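Local coordinates for protein DNA ligase (Enterobacteria phage T7, PDB 1A0I) that catalyses the ATP-dependent joining of breaks in DNA, sealing a strand through an adenylated enzyme intermediate as is usual for DNA ligases, at residues Asp79-Phe82 against Tyr83-Gly86; Asn319-Asp322 against Gly323-Cys326. All blocks are in the same frame, centred on the assembly; numbering follows the deposited sequence.

Contact 1: residues Asp79-Phe82 against Tyr83-Gly86; sequences DRCF and YKDG
Cys81 and Tyr83 meet along an irregular backbone loop between helix 70-77 and strand 86-95, in which neither segment makes a regular helix or strand and a weak bond joins the side chain of one residue to the amide of the other. The sulfur reaches forward to the amide two residues on: Tyr83 N lies 3.2 Å from Cys81 SG with an N-H...S angle of 141°, a weak hydrogen bond. That position follows from the first torsion of Cys81 (chi1 171°), which sets SG opposite its own N and beside its carbonyl carbon, facing the next peptides. The same sulfur also packs 4.2 Å from Tyr83 CB.

Phe82 brings its CB over one face of the Tyr83 ring, with Phe82 CB 4.4 Å from Tyr83 CE2, while Arg80 C lies 4.1 Å above one face of the Phe82 ring, offset toward the rim. Lys84 runs back alongside the loop. A turn at its second torsion (chi2 -56°) followed by an extended outer chain carries NZ past Cys81 to the end of the preceding helix, where it donates to the backbone oxygens of Leu76, Asn77 and Asp78. A positive group there would be expected to suit the partial negative charge of a helix C-terminus. Asp79 OD1 is 5.8 Å from Lys84 NZ, too distant for a salt bridge.

The buried side chains meet the neighbouring elements: Cys81 touches Leu179 of helix 166-183, and Tyr83 touches His172 and Met176 of that helix and Ile150 and Pro152 of strand 143-152.

Contact 2: residues Asn319-Asp322 against Gly323-Cys326; sequences NPYD and GWAC
Tyr321 and Trp324 are the two ends of a type II beta turn that leads into strand 325-330 of the C-terminal OB domain. Hydrogen bonding defines the turn: Trp324 N donates to Tyr321 O over 2.9 Å, with an N-H...O angle of 156°. Gly323 occupies the third position with positive phi, a backbone conformation that favours glycine. A second, tighter turn precedes it, an inverse gamma turn centred on Pro320, in which Tyr321 N reaches Asn319 O at 2.7 Å. Asp322 N donates to that oxygen too, at 3.2 Å, so Asn319 O accepts from two donors, and the two turns run on from each other. Backbone hydrogen bonds also tie the turn's Gly323 and Trp324 to Ile248 of strand 242-252, and Ala325, just after it, to Arg348.

Aromatic packing joins the ends of the beta turn. The Tyr321 ring and the six-membered ring of Trp324 have centroids 5.3 Å apart and planes inclined at 41°, an oblique pairing that is neither a stack nor a T-shape; it is made by Tyr321 CD1 against Trp324 CE3 at 3.5 Å. The Tyr321 ring belongs to a wider aromatic group with Phe267, Phe290 and Phe347, and Phe347 also meets Trp324. Beside this group, Pro320 packs on Thr293, Val294 and Ala297 of helix 285-298, and Tyr321 touches Thr293 as well. At the rim of the indole, Pro320 O lies near the ring plane, 3.2 Å from Trp324 CZ3.

Contact 1 and contact 2 lie on opposite sides of the chain's centre, with their own centres 59 Å apart and their nearest atoms about 46 Å apart, so neither touches the other. Contact 1 comes first along the chain, in the ATP dependent DNA ligase domain, in the loop that feeds strand 86-95 of the mixed ten-stranded sheet. Contact 2 follows much later, in the C-terminal domain, at the start of strand 325-330 in the five-stranded antiparallel sheet. They share no sheet or helix. Each is a local contact leading into a strand, through an irregular loop in one and a beta turn in the other, contact 1 partly buried and contact 2 at the surface.

Contact 1: residues Asp79-Phe82 against Tyr83-Gly86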
loop_
_atom_site.group_PDB
_atom_site.type_symbol
_atom_site.label_atom_id
_atom_site.label_comp_id
_atom_site.label_asym_id
_atom_site.label_seq_id
_atom_site.Cartn_x
_atom_site.Cartn_y
_atom_site.Cartn_z
ATOM N N ASP A 79 2.011 21.306 24.384
ATOM C CA ASP A 79 3.407 21.629 24.118
ATOM C C ASP A 79 4.005 20.850 22.975
ATOM O O ASP A 79 4.671 21.374 22.088
ATOM C CB ASP A 79 4.267 21.343 25.317
ATOM C CG ASP A 79 4.127 22.428 26.352
ATOM O OD1 ASP A 79 4.565 23.538 26.055
ATOM O OD2 ASP A 79 3.572 22.157 27.422
ATOM N N ARG A 80 3.672 19.565 23.027
ATOM C CA ARG A 80 4.107 18.539 22.119
ATOM C C ARG A 80 3.502 18.700 20.744
ATOM O O ARG A 80 3.836 17.856 19.909
ATOM C CB ARG A 80 3.711 17.170 22.658
ATOM C CG ARG A 80 4.184 16.669 23.998
ATOM C CD ARG A 80 3.447 15.366 24.339
ATOM N NE ARG A 80 2.058 15.580 24.708
ATOM C CZ ARG A 80 1.161 14.602 24.915
ATOM N NH1 ARG A 80 1.478 13.308 24.786
ATOM N NH2 ARG A 80 -0.082 14.921 25.247
ATOM N N CYS A 81 2.572 19.650 20.522
ATOM C CA CYS A 81 2.027 19.890 19.200
ATOM C C CYS A 81 2.767 21.094 18.689
ATOM O O CYS A 81 2.843 22.170 19.289
ATOM C CB CYS A 81 0.526 20.238 19.157
ATOM S SG CYS A 81 -0.021 20.773 17.499
ATOM N N PHE A 82 3.335 20.832 17.532
ATOM C CA PHE A 82 4.106 21.803 16.796
ATOM C C PHE A 82 3.288 22.518 15.752
ATOM O O PHE A 82 3.757 23.513 15.208
ATOM C CB PHE A 82 5.288 21.084 16.159
ATOM C CG PHE A 82 6.173 20.482 17.244
ATOM C CD1 PHE A 82 6.928 21.323 18.074
ATOM C CD2 PHE A 82 6.183 19.097 17.450
ATOM C CE1 PHE A 82 7.692 20.776 19.103
ATOM C CE2 PHE A 82 6.945 18.554 18.483
ATOM C CZ PHE A 82 7.701 19.394 19.301
ATOM N N TYR A 83 2.052 22.089 15.474
ATOM C CA TYR A 83 1.242 22.732 14.448
ATOM C C TYR A 83 0.084 23.416 15.132
ATOM O O TYR A 83 -1.027 22.899 15.244
ATOM C CB TYR A 83 0.700 21.712 13.458
ATOM C CG TYR A 83 1.793 20.812 12.939
ATOM C CD1 TYR A 83 2.597 21.260 11.900
ATOM C CD2 TYR A 83 2.027 19.574 13.548
ATOM C CE1 TYR A 83 3.657 20.468 11.461
ATOM C CE2 TYR A 83 3.091 18.782 13.113
ATOM C CZ TYR A 83 3.900 19.240 12.074
ATOM O OH TYR A 83 4.976 18.491 11.643
ATOM N N LYS A 84 0.390 24.588 15.677
ATOM C CA LYS A 84 -0.602 25.364 16.406
ATOM C C LYS A 84 -1.552 26.013 15.408
ATOM O O LYS A 84 -2.725 26.219 15.711
ATOM C CB LYS A 84 0.095 26.426 17.256
ATOM C CG LYS A 84 1.194 25.927 18.186
ATOM C CD LYS A 84 0.694 24.837 19.135
ATOM C CE LYS A 84 1.710 24.642 20.259
ATOM N NZ LYS A 84 1.231 23.739 21.283
ATOM N N ASP A 85 -1.035 26.263 14.188
ATOM C CA ASP A 85 -1.800 26.765 13.047
ATOM C C ASP A 85 -2.855 25.782 12.523
ATOM O O ASP A 85 -3.791 26.203 11.850
ATOM C CB ASP A 85 -0.861 27.105 11.870
ATOM C CG ASP A 85 -0.061 25.953 11.230
ATOM O OD1 ASP A 85 0.667 25.277 11.965
ATOM O OD2 ASP A 85 -0.110 25.772 10.002
ATOM N N GLY A 86 -2.826 24.522 12.942
ATOM C CA GLY A 86 -3.647 23.466 12.417
ATOM C C GLY A 86 -2.745 22.648 11.501
ATOM O O GLY A 86 -1.702 23.117 11.021
#

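Contact 2: residues Asn319-Asp322 against Gly323-Cys326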
loop_
_atom_site.group_PDB
_atom_site.type_symbol
_atom_site.label_atom_id
_atom_site.label_comp_id
_atom_site.label_asym_id
_atom_site.label_seq_id
_atom_site.Cartn_x
_atom_site.Cartn_y
_atom_site.Cartn_z
ATOM N N ASN A 319 2.215 -30.866 -14.369
ATOM C CA ASN A 319 1.862 -29.479 -14.114
ATOM C C ASN A 319 0.438 -29.350 -14.624
ATOM O O ASN A 319 0.236 -29.203 -15.835
ATOM C CB ASN A 319 2.768 -28.503 -14.892
ATOM C CG ASN A 319 2.253 -27.079 -15.125
ATOM O OD1 ASN A 319 2.719 -26.421 -16.044
ATOM N ND2 ASN A 319 1.309 -26.487 -14.391
ATOM N N PRO A 320 -0.600 -29.366 -13.785
ATOM C CA PRO A 320 -1.989 -29.225 -14.224
ATOM C C PRO A 320 -2.371 -27.796 -14.612
ATOM O O PRO A 320 -3.359 -27.260 -14.121
ATOM C CB PRO A 320 -2.762 -29.769 -13.055
ATOM C CG PRO A 320 -1.944 -29.306 -11.885
ATOM C CD PRO A 320 -0.527 -29.608 -12.348
ATOM N N TYR A 321 -1.523 -27.159 -15.418
ATOM C CA TYR A 321 -1.620 -25.784 -15.872
ATOM C C TYR A 321 -0.799 -25.654 -17.146
ATOM O O TYR A 321 -0.917 -24.581 -17.723
ATOM C CB TYR A 321 -1.040 -24.689 -14.882
ATOM C CG TYR A 321 -1.644 -24.590 -13.483
ATOM C CD1 TYR A 321 -2.856 -23.936 -13.237
ATOM C CD2 TYR A 321 -1.010 -25.250 -12.441
ATOM C CE1 TYR A 321 -3.437 -23.955 -11.961
ATOM C CE2 TYR A 321 -1.577 -25.280 -11.173
ATOM C CZ TYR A 321 -2.782 -24.635 -10.941
ATOM O OH TYR A 321 -3.292 -24.666 -9.665
ATOM N N ASP A 322 0.037 -26.583 -17.662
ATOM C CA ASP A 322 0.788 -26.329 -18.903
ATOM C C ASP A 322 -0.188 -25.937 -20.006
ATOM O O ASP A 322 -1.330 -26.414 -20.048
ATOM C CB ASP A 322 1.589 -27.572 -19.377
ATOM C CG ASP A 322 2.586 -27.334 -20.539
ATOM O OD1 ASP A 322 2.574 -26.317 -21.237
ATOM O OD2 ASP A 322 3.453 -28.157 -20.817
ATOM N N GLY A 323 0.197 -24.925 -20.773
ATOM C CA GLY A 323 -0.600 -24.450 -21.886
ATOM C C GLY A 323 -1.636 -23.414 -21.474
ATOM O O GLY A 323 -2.201 -22.712 -22.318
ATOM N N TRP A 324 -1.904 -23.278 -20.166
ATOM C CA TRP A 324 -2.873 -22.332 -19.644
ATOM C C TRP A 324 -2.492 -20.922 -19.994
ATOM O O TRP A 324 -1.463 -20.434 -19.544
ATOM C CB TRP A 324 -2.934 -22.466 -18.148
ATOM C CG TRP A 324 -4.351 -22.475 -17.607
ATOM C CD1 TRP A 324 -5.208 -21.435 -17.860
ATOM C CD2 TRP A 324 -4.917 -23.430 -16.814
ATOM N NE1 TRP A 324 -6.314 -21.733 -17.213
ATOM C CE2 TRP A 324 -6.193 -22.904 -16.573
ATOM C CE3 TRP A 324 -4.552 -24.637 -16.263
ATOM C CZ2 TRP A 324 -7.114 -23.588 -15.778
ATOM C CZ3 TRP A 324 -5.453 -25.329 -15.467
ATOM C CH2 TRP A 324 -6.725 -24.813 -15.226
ATOM N N ALA A 325 -3.251 -20.198 -20.800
ATOM C CA ALA A 325 -2.881 -18.851 -21.155
ATOM C C ALA A 325 -3.050 -17.979 -19.931
ATOM O O ALA A 325 -3.909 -18.285 -19.079
ATOM C CB ALA A 325 -3.791 -18.360 -22.269
ATOM N N CYS A 326 -2.202 -16.951 -19.787
ATOM C CA CYS A 326 -2.283 -16.090 -18.631
ATOM C C CYS A 326 -1.855 -14.654 -18.857
ATOM O O CYS A 326 -1.499 -14.167 -19.943
ATOM C CB CYS A 326 -1.450 -16.632 -17.469
ATOM S SG CYS A 326 0.319 -16.533 -17.769
#